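Local coordinates for protein galactose mutarotase related enzyme (PDB 3Q1N) that probably binds carbohydrates and may act as a sugar isomerase of the aldose 1-epimerase (galactose mutarotase) kind, at residues 214-218 with 230-234; 5-11 with 116-122; 60-64 with 104-108. One frame throughout, in Å; residues are numbered along the deposited sequence. Where two conformers were deposited one is given.

Contact 1 (214-218 with 230-234). With EDO (1,2-ethanediol), chain S.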
loop_
_atom_site.group_PDB
_atom_site.type_symbol
_atom_site.label_atom_id
_atom_site.label_comp_id
_atom_site.label_asym_id
_atom_site.label_seq_id
_atom_site.Cartn_x
_atom_site.Cartn_y
_atom_site.Cartn_z
ATOM N N GLU A 214 -10.872 -12.437 -1.542
ATOM C CA GLU A 214 -12.097 -12.376 -0.790
ATOM C C GLU A 214 -11.964 -11.745 0.605
ATOM O O GLU A 214 -12.986 -11.489 1.270
ATOM C CB GLU A 214 -12.664 -13.774 -0.616
ATOM C CG GLU A 214 -11.855 -14.728 0.313
ATOM C CD GLU A 214 -10.838 -15.601 -0.431
ATOM O OE1 GLU A 214 -10.290 -15.170 -1.497
ATOM O OE2 GLU A 214 -10.555 -16.714 0.081
ATOM N N ILE A 215 -10.730 -11.558 1.072
ATOM C CA ILE A 215 -10.514 -10.984 2.412
ATOM C C ILE A 215 -11.127 -9.602 2.558
ATOM O O ILE A 215 -10.964 -8.729 1.701
ATOM C CB ILE A 215 -8.995 -10.925 2.774
ATOM C CG1 ILE A 215 -8.439 -12.353 2.834
ATOM C CG2 ILE A 215 -8.781 -10.164 4.140
ATOM C CD1 ILE A 215 -6.871 -12.422 2.867
ATOM N N ALA A 216 -11.862 -9.424 3.644
ATOM C CA ALA A 216 -12.514 -8.162 3.934
ATOM C C ALA A 216 -11.803 -7.410 5.043
ATOM O O ALA A 216 -11.745 -6.189 5.003
ATOM C CB ALA A 216 -13.961 -8.428 4.345
ATOM N N LYS A 217 -11.284 -8.149 6.023
ATOM C CA LYS A 217 -10.587 -7.551 7.153
ATOM C C LYS A 217 -9.320 -8.302 7.455
ATOM O O LYS A 217 -9.281 -9.528 7.359
ATOM C CB LYS A 217 -11.475 -7.502 8.388
ATOM C CG LYS A 217 -12.731 -6.657 8.169
ATOM C CD LYS A 217 -13.225 -6.138 9.515
ATOM C CE LYS A 217 -14.537 -5.424 9.389
ATOM N NZ LYS A 217 -14.927 -4.831 10.686
ATOM N N ALA A 218 -8.276 -7.549 7.768
ATOM C CA ALA A 218 -6.973 -8.124 8.111
ATOM C C ALA A 218 -6.448 -7.362 9.344
ATOM O O ALA A 218 -6.299 -6.126 9.317
ATOM C CB ALA A 218 -6.009 -8.001 6.944
ATOM N N THR A 230 -6.712 -2.960 12.318
ATOM C CA THR A 230 -7.416 -3.804 11.367
ATOM C C THR A 230 -7.636 -2.992 10.086
ATOM O O THR A 230 -8.125 -1.849 10.138
ATOM C CB THR A 230 -8.758 -4.277 11.920
ATOM O OG1 THR A 230 -8.510 -5.070 13.082
ATOM C CG2 THR A 230 -9.545 -5.128 10.864
ATOM N N LEU A 231 -7.260 -3.573 8.960
ATOM C CA LEU A 231 -7.477 -2.995 7.634
ATOM C C LEU A 231 -8.749 -3.549 7.022
ATOM O O LEU A 231 -8.955 -4.758 6.975
ATOM C CB LEU A 231 -6.296 -3.258 6.706
ATOM C CG LEU A 231 -4.940 -2.684 7.096
ATOM C CD1 LEU A 231 -3.883 -2.912 6.010
ATOM C CD2 LEU A 231 -4.968 -1.190 7.460
ATOM N N ASP A 232 -9.668 -2.658 6.659
ATOM C CA ASP A 232 -10.889 -3.021 5.953
ATOM C C ASP A 232 -10.579 -2.807 4.469
ATOM O O ASP A 232 -10.423 -1.690 4.029
ATOM C CB ASP A 232 -12.064 -2.138 6.399
ATOM C CG ASP A 232 -12.368 -2.275 7.910
ATOM O OD1 ASP A 232 -11.775 -3.131 8.597
ATOM O OD2 ASP A 232 -13.174 -1.492 8.415
ATOM N N ILE A 233 -10.452 -3.890 3.721
ATOM C CA ILE A 233 -9.828 -3.830 2.365
ATOM C C ILE A 233 -10.549 -4.700 1.324
ATOM O O ILE A 233 -9.938 -5.199 0.384
ATOM C CB ILE A 233 -8.297 -4.157 2.472
ATOM C CG1 ILE A 233 -8.050 -5.318 3.415
ATOM C CG2 ILE A 233 -7.548 -2.936 2.989
ATOM C CD1 ILE A 233 -8.572 -6.610 2.963
ATOM N N SER A 234 -11.868 -4.830 1.417
ATOM C CA SER A 234 -12.619 -5.641 0.436
ATOM C C SER A 234 -12.359 -5.160 -0.987
ATOM O O SER A 234 -12.340 -5.960 -1.924
ATOM C CB SER A 234 -14.129 -5.607 0.697
ATOM O OG SER A 234 -14.487 -6.254 1.910
HETATM C C1 EDO S . -13.991 -4.376 4.036
HETATM O O1 EDO S . -14.144 -4.635 5.461
HETATM C C2 EDO S . -13.672 -2.909 3.724
HETATM O O2 EDO S . -14.116 -2.328 2.504
HETATM O O HOH W 1 -14.619 -8.868 0.730
#
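Ala-216 offers its carbonyl oxygen to Ile-233 from within a classic beta bulge, in which Ala-216 and Lys-217 together face the single residue Glu-164 of strand 160-164. The bond from Ile-233 N to Ala-216 O is 2.9 Å long and nearly straight at 165°, although the donor sits 34° out of the carbonyl plane. The same oxygen receives a second, weak bond from a 1,2-ethanediol that was probably carried over from crystallisation. Beyond the bulge the pairing becomes regular. Ala-218 and Leu-231 form an antiparallel hydrogen-bonded pair, with Ala-218 N to Leu-231 O at 3.0 Å and Leu-231 N to Ala-218 O at 2.8 Å, while Lys-217 and Asp-232 make the neighbouring non-hydrogen-bonded pair. The two segments thus build one end of the hairpin 217-221/229-232, which lies in the large antiparallel sheet between strands 160-164 and 284-293. On one face, Lys-217 and Asp-232 run alongside each other. In one of its two conformers the Lys-217 chain is extended beyond CG and lays CD 3.5 Å from Asp-232 OD1. Its NZ remains 4.1 Å from Asp-232 OD1, too far for a salt bridge, and pairs instead with Glu-292 of strand 284-293; this positive charge probably eases the closeness of the Asp-232 and Glu-292 carboxylates. On the other face, Ala-218 rests on Val-163, and Leu-231 packs on Val-254 and Pro-256 of strand 251-258. Ile-233 places CG1 between its backbone N and carbonyl carbon (chi1 42°), a rotation that helps bring CD1 to 3.7 Å from Ile-215 CG2. The two isoleucines lie side by side, Ile-215 against Val-163 and Ile-233 against Pro-256.

Contact 2 (5-11 with 116-122)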
loop_
_atom_site.group_PDB
_atom_site.type_symbol
_atom_site.label_atom_id
_atom_site.label_comp_id
_atom_site.label_asym_id
_atom_site.label_seq_id
_atom_site.Cartn_x
_atom_site.Cartn_y
_atom_site.Cartn_z
ATOM N N ILE A 5 -5.249 16.537 10.462
ATOM C CA ILE A 5 -6.669 16.393 10.764
ATOM C C ILE A 5 -6.749 15.726 12.104
ATOM O O ILE A 5 -5.796 15.079 12.555
ATOM C CB ILE A 5 -7.452 15.615 9.673
ATOM C CG1 ILE A 5 -6.779 14.263 9.347
ATOM C CG2 ILE A 5 -7.607 16.493 8.361
ATOM C CD1 ILE A 5 -7.625 13.343 8.397
ATOM N N GLU A 6 -7.879 15.879 12.764
ATOM C CA GLU A 6 -8.026 15.307 14.101
ATOM C C GLU A 6 -9.442 15.292 14.562
ATOM O O GLU A 6 -10.279 16.054 14.077
ATOM C CB GLU A 6 -7.184 16.087 15.113
ATOM C CG GLU A 6 -7.591 17.517 15.380
ATOM C CD GLU A 6 -6.511 18.209 16.221
ATOM O OE1 GLU A 6 -6.415 17.936 17.435
ATOM O OE2 GLU A 6 -5.717 18.989 15.637
ATOM N N ASN A 7 -9.719 14.373 15.473
ATOM C CA ASN A 7 -10.985 14.381 16.198
ATOM C C ASN A 7 -10.663 14.164 17.673
ATOM O O ASN A 7 -9.517 14.362 18.112
ATOM C CB ASN A 7 -11.979 13.382 15.572
ATOM C CG ASN A 7 -11.509 11.947 15.657
ATOM O OD1 ASN A 7 -10.526 11.635 16.340
ATOM N ND2 ASN A 7 -12.233 11.054 14.975
ATOM N N SER A 8 -11.645 13.813 18.492
ATOM C CA SER A 8 -11.383 13.694 19.923
ATOM C C SER A 8 -10.400 12.552 20.264
ATOM O O SER A 8 -9.701 12.627 21.263
ATOM C CB SER A 8 -12.680 13.471 20.693
ATOM O OG SER A 8 -13.150 12.162 20.580
ATOM N N LYS A 9 -10.415 11.501 19.452
ATOM C CA LYS A 9 -9.593 10.294 19.713
ATOM C C LYS A 9 -8.227 10.265 19.001
ATOM O O LYS A 9 -7.267 9.631 19.507
ATOM C CB LYS A 9 -10.368 9.045 19.298
ATOM C CG LYS A 9 -11.590 8.706 20.201
ATOM C CD LYS A 9 -12.371 7.449 19.701
ATOM C CE LYS A 9 -11.580 6.135 19.948
ATOM N NZ LYS A 9 -12.255 4.888 19.334
ATOM N N PHE A 10 -8.135 10.893 17.830
ATOM C CA PHE A 10 -7.022 10.618 16.888
ATOM C C PHE A 10 -6.501 11.911 16.253
ATOM O O PHE A 10 -7.263 12.865 16.090
ATOM C CB PHE A 10 -7.489 9.660 15.769
ATOM C CG PHE A 10 -7.995 8.334 16.255
ATOM C CD1 PHE A 10 -7.207 7.498 17.010
ATOM C CD2 PHE A 10 -9.278 7.924 15.939
ATOM C CE1 PHE A 10 -7.693 6.277 17.461
ATOM C CE2 PHE A 10 -9.762 6.726 16.335
ATOM C CZ PHE A 10 -8.973 5.893 17.130
ATOM N N LYS A 11 -5.220 11.928 15.893
ATOM C CA LYS A 11 -4.649 12.956 15.041
ATOM C C LYS A 11 -3.828 12.303 13.924
ATOM O O LYS A 11 -3.115 11.326 14.181
ATOM C CB LYS A 11 -3.785 13.907 15.870
ATOM C CG LYS A 11 -3.252 15.134 15.099
ATOM C CD LYS A 11 -2.736 16.200 16.041
ATOM C CE LYS A 11 -2.270 17.459 15.302
ATOM N NZ LYS A 11 -1.754 18.479 16.288
HETATM N N MSE A 116 -10.315 10.809 6.201
HETATM C CA MSE A 116 -11.221 11.251 7.239
HETATM C C MSE A 116 -11.049 10.397 8.496
HETATM O O MSE A 116 -11.042 9.157 8.421
HETATM C CB MSE A 116 -12.669 11.178 6.733
HETATM C CG MSE A 116 -13.654 11.790 7.703
HETATM SE SE MSE A 116 -15.492 11.581 7.147
HETATM C CE MSE A 116 -15.414 10.412 5.620
ATOM N N LEU A 117 -10.886 11.075 9.636
ATOM C CA LEU A 117 -10.848 10.412 10.933
ATOM C C LEU A 117 -12.268 10.298 11.485
ATOM O O LEU A 117 -13.090 11.231 11.353
ATOM C CB LEU A 117 -9.985 11.161 11.938
ATOM C CG LEU A 117 -8.489 11.088 11.687
ATOM C CD1 LEU A 117 -7.749 12.170 12.519
ATOM C CD2 LEU A 117 -7.958 9.582 11.866
ATOM N N THR A 118 -12.544 9.132 12.049
ATOM C CA THR A 118 -13.826 8.781 12.671
ATOM C C THR A 118 -13.548 8.165 14.021
ATOM O O THR A 118 -12.389 7.972 14.417
ATOM C CB THR A 118 -14.589 7.704 11.818
ATOM O OG1 THR A 118 -13.871 6.458 11.878
ATOM C CG2 THR A 118 -14.777 8.188 10.360
ATOM N N ASP A 119 -14.589 7.795 14.768
ATOM C CA ASP A 119 -14.349 7.068 16.019
ATOM C C ASP A 119 -13.568 5.761 15.833
ATOM O O ASP A 119 -12.894 5.280 16.730
ATOM C CB ASP A 119 -15.673 6.715 16.699
ATOM C CG ASP A 119 -16.278 7.876 17.431
ATOM O OD1 ASP A 119 -15.592 8.898 17.610
ATOM O OD2 ASP A 119 -17.473 7.744 17.831
ATOM N N GLY A 120 -13.717 5.140 14.674
ATOM C CA GLY A 120 -13.098 3.852 14.412
ATOM C C GLY A 120 -11.641 3.927 14.001
ATOM O O GLY A 120 -10.914 2.934 14.149
ATOM N N GLY A 121 -11.236 5.073 13.456
ATOM C CA GLY A 121 -9.913 5.236 12.868
ATOM C C GLY A 121 -9.903 6.122 11.642
ATOM O O GLY A 121 -10.580 7.168 11.610
ATOM N N LEU A 122 -9.144 5.700 10.613
ATOM C CA LEU A 122 -8.885 6.558 9.460
ATOM C C LEU A 122 -9.507 5.928 8.236
ATOM O O LEU A 122 -9.177 4.777 7.919
ATOM C CB LEU A 122 -7.384 6.670 9.208
ATOM C CG LEU A 122 -6.950 7.502 8.003
ATOM C CD1 LEU A 122 -7.239 9.008 8.246
ATOM C CD2 LEU A 122 -5.477 7.209 7.667
HETATM O O HOH W 2 -13.352 10.907 18.184
#
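Leu-117 packs against the turn end of the hairpin formed by strands 2-6 and 10-15, its side chain crossing Ile-5 at a slant. Its CD1 methyl lies 3.9 Å from Ile-5 CG1 and also meets the backbone at Glu-6 CA, whereas the CD2 branch turns to Phe-10 CB at 3.9 Å. The Phe-10 ring carries Lys-9 CB over the centre of one face and presents its edge to the carbonyl oxygens of Thr-118 and Asp-119 in the turn between strands 109-118 and 121-130. Asn-7 has CG between its backbone N and carbonyl carbon (chi1 63°), which folds OD1 back to accept from Phe-10 N at 2.9 Å, an Asx motif. The amide is thereby fixed, with ND2 aimed across the contact at Thr-118 O, 3.1 Å away. That oxygen lies in the amide plane of Asn-7, yet ND2 stands above the Thr-118 carbonyl plane, and Gly-121 N arrives from the opposite face. Lys-9, bent at chi3, sends NZ to Asp-119 O at 2.7 Å, within the carbonyl plane. Beside the apolar contact of Leu-117 with Ile-5 and Phe-10, the two turns are therefore held by side-chain amide and ammonium donors on main-chain carbonyls.

Contact 3 (60-64 with 104-108)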
loop_
_atom_site.group_PDB
_atom_site.type_symbol
_atom_site.label_atom_id
_atom_site.label_comp_id
_atom_site.label_asym_id
_atom_site.label_seq_id
_atom_site.Cartn_x
_atom_site.Cartn_y
_atom_site.Cartn_z
ATOM N N GLN A 60 11.247 -0.437 -17.147
ATOM C CA GLN A 60 10.476 -0.002 -18.321
ATOM C C GLN A 60 9.271 -0.919 -18.501
ATOM O O GLN A 60 9.089 -1.912 -17.759
ATOM C CB GLN A 60 11.359 0.011 -19.591
ATOM C CG GLN A 60 11.832 -1.366 -20.015
ATOM C CD GLN A 60 12.946 -1.324 -21.079
ATOM O OE1 GLN A 60 12.686 -1.544 -22.256
ATOM N NE2 GLN A 60 14.168 -1.090 -20.654
ATOM N N TYR A 61 8.411 -0.544 -19.435
ATOM C CA TYR A 61 7.234 -1.303 -19.769
ATOM C C TYR A 61 6.748 -0.950 -21.149
ATOM O O TYR A 61 7.303 -0.077 -21.811
ATOM C CB TYR A 61 6.140 -1.038 -18.756
ATOM C CG TYR A 61 5.499 0.334 -18.849
ATOM C CD1 TYR A 61 6.160 1.453 -18.396
ATOM C CD2 TYR A 61 4.232 0.517 -19.380
ATOM C CE1 TYR A 61 5.595 2.741 -18.465
ATOM C CE2 TYR A 61 3.647 1.801 -19.446
ATOM C CZ TYR A 61 4.331 2.900 -19.000
ATOM O OH TYR A 61 3.794 4.178 -19.074
ATOM N N ARG A 62 5.713 -1.636 -21.593
ATOM C CA ARG A 62 5.124 -1.368 -22.899
ATOM C C ARG A 62 3.680 -0.880 -22.812
ATOM O O ARG A 62 2.919 -1.262 -21.896
ATOM C CB ARG A 62 5.138 -2.621 -23.767
ATOM C CG ARG A 62 6.510 -2.946 -24.333
ATOM C CD ARG A 62 6.565 -4.379 -24.787
ATOM N NE ARG A 62 5.785 -4.595 -26.009
ATOM C CZ ARG A 62 5.045 -5.682 -26.287
ATOM N NH1 ARG A 62 4.912 -6.681 -25.409
ATOM N NH2 ARG A 62 4.414 -5.772 -27.463
ATOM N N LEU A 63 3.317 -0.060 -23.806
ATOM C CA LEU A 63 1.910 0.209 -24.138
ATOM C C LEU A 63 1.745 -0.237 -25.571
ATOM O O LEU A 63 2.141 0.475 -26.500
ATOM C CB LEU A 63 1.526 1.678 -23.934
ATOM C CG LEU A 63 1.637 2.163 -22.506
ATOM C CD1 LEU A 63 1.640 3.701 -22.409
ATOM C CD2 LEU A 63 0.503 1.518 -21.642
ATOM N N GLY A 64 1.221 -1.437 -25.745
ATOM C CA GLY A 64 1.181 -2.070 -27.044
ATOM C C GLY A 64 2.608 -2.262 -27.500
ATOM O O GLY A 64 3.402 -2.904 -26.804
ATOM N N LYS A 104 6.974 9.280 -18.671
ATOM C CA LYS A 104 6.918 7.913 -18.177
ATOM C C LYS A 104 5.602 7.225 -18.533
ATOM O O LYS A 104 5.566 6.025 -18.589
ATOM C CB LYS A 104 7.088 7.852 -16.653
ATOM C CG LYS A 104 8.485 8.223 -16.188
ATOM C CD LYS A 104 8.613 8.068 -14.701
ATOM C CE LYS A 104 10.048 8.259 -14.231
ATOM N NZ LYS A 104 10.441 9.700 -14.262
ATOM N N PHE A 105 4.537 8.011 -18.687
ATOM C CA PHE A 105 3.180 7.524 -18.621
ATOM C C PHE A 105 2.330 8.562 -19.380
ATOM O O PHE A 105 1.994 9.625 -18.846
ATOM C CB PHE A 105 2.804 7.405 -17.151
ATOM C CG PHE A 105 1.451 6.799 -16.864
ATOM C CD1 PHE A 105 1.164 5.444 -17.146
ATOM C CD2 PHE A 105 0.411 7.589 -16.326
ATOM C CE1 PHE A 105 -0.101 4.866 -16.794
ATOM C CE2 PHE A 105 -0.826 7.012 -15.991
ATOM C CZ PHE A 105 -1.088 5.700 -16.233
ATOM N N PRO A 106 2.062 8.298 -20.659
ATOM C CA PRO A 106 1.559 9.378 -21.548
ATOM C C PRO A 106 0.049 9.592 -21.447
ATOM O O PRO A 106 -0.700 9.501 -22.440
ATOM C CB PRO A 106 1.994 8.878 -22.930
ATOM C CG PRO A 106 1.946 7.388 -22.813
ATOM C CD PRO A 106 2.403 7.078 -21.411
ATOM N N PHE A 107 -0.401 9.804 -20.206
ATOM C CA PHE A 107 -1.806 9.936 -19.900
ATOM C C PHE A 107 -2.041 11.126 -19.011
ATOM O O PHE A 107 -1.352 11.349 -18.003
ATOM C CB PHE A 107 -2.354 8.663 -19.171
ATOM C CG PHE A 107 -2.204 7.412 -19.957
ATOM C CD1 PHE A 107 -3.123 7.079 -20.931
ATOM C CD2 PHE A 107 -1.127 6.546 -19.751
ATOM C CE1 PHE A 107 -2.962 5.944 -21.697
ATOM C CE2 PHE A 107 -0.985 5.418 -20.507
ATOM C CZ PHE A 107 -1.924 5.118 -21.485
ATOM N N GLU A 108 -3.072 11.891 -19.364
ATOM C CA GLU A 108 -3.702 12.788 -18.419
ATOM C C GLU A 108 -4.546 12.012 -17.410
ATOM O O GLU A 108 -5.301 11.091 -17.755
ATOM C CB GLU A 108 -4.524 13.874 -19.143
ATOM C CG GLU A 108 -3.688 14.657 -20.132
ATOM C CD GLU A 108 -4.326 15.942 -20.576
ATOM O OE1 GLU A 108 -5.536 16.117 -20.405
ATOM O OE2 GLU A 108 -3.578 16.789 -21.149
#
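The short hairpin of strands 60-63 and 66-69 lies against the loop that leads from helix 99-104 into strand 109-118, and Tyr-61 and Leu-63 are the side chains that bridge the two. Tyr-61 OH donates to Lys-104 O over 2.6 Å; the hydroxyl lies in the carbonyl plane on a lone pair of that oxygen, which in turn sits at the edge of the tyrosine ring. The ring reaches across because CG stands between the backbone N and the carbonyl carbon (chi1 72°). Its hydroxyl oxygen also approaches the edge of the Phe-105 ring, 3.5 Å from Phe-105 CD1, and the tyrosine is stacked on Trp-270. A phenylalanine in place of Tyr-61, having no hydroxyl, would probably leave Lys-104 O without this donor and open a small gap beside Phe-105. Two residues along the strand, Leu-63 meets the loop through a single branch: CD1 touches the proline ring, 3.6 Å from Pro-106 CD, and reaches Phe-107 CE2 at 3.7 Å. Within the loop, Phe-105 swings CG anti to its backbone N (chi1 -175°), and its ring takes Phe-107 CD2 over the centre of one face, 3.4 Å above the plane. The Phe-107 ring turns its edge to Phe-105 CG, and both phenylalanines rest on Met-136 of strand 136-147, with Phe-107 and Leu-63 also touching Pro-137. Pro-106 packs on Tyr-68 as well, placing it against both strands of the hairpin. The chain bends sharply between the two phenylalanines, where a weak bond joins Phe-107 N to Phe-105 O around Pro-106 at the centre: an inverse gamma turn.

How the contacts relate
From the N terminus, the turn at 5-11 is the first segment met, and contact 2 closes the longest loop when 116-122 returns to it. Contact 3 is nested inside that loop, joining the hairpin strand 60-63 to the segment following helix 99-104. Contact 1 opens only after contact 2 has closed and ties the neighbouring strands 217-221 and 229-232 over a short connection, so those two are in series and nothing crosses. Contacts 1 and 2 both reach the large antiparallel sheet, their centres about 19 Å apart; contact 2 fastens the N-terminal sheet to it. Contact 3 lies beyond the chain's centre from both, its centre about 38 Å from that of contact 2.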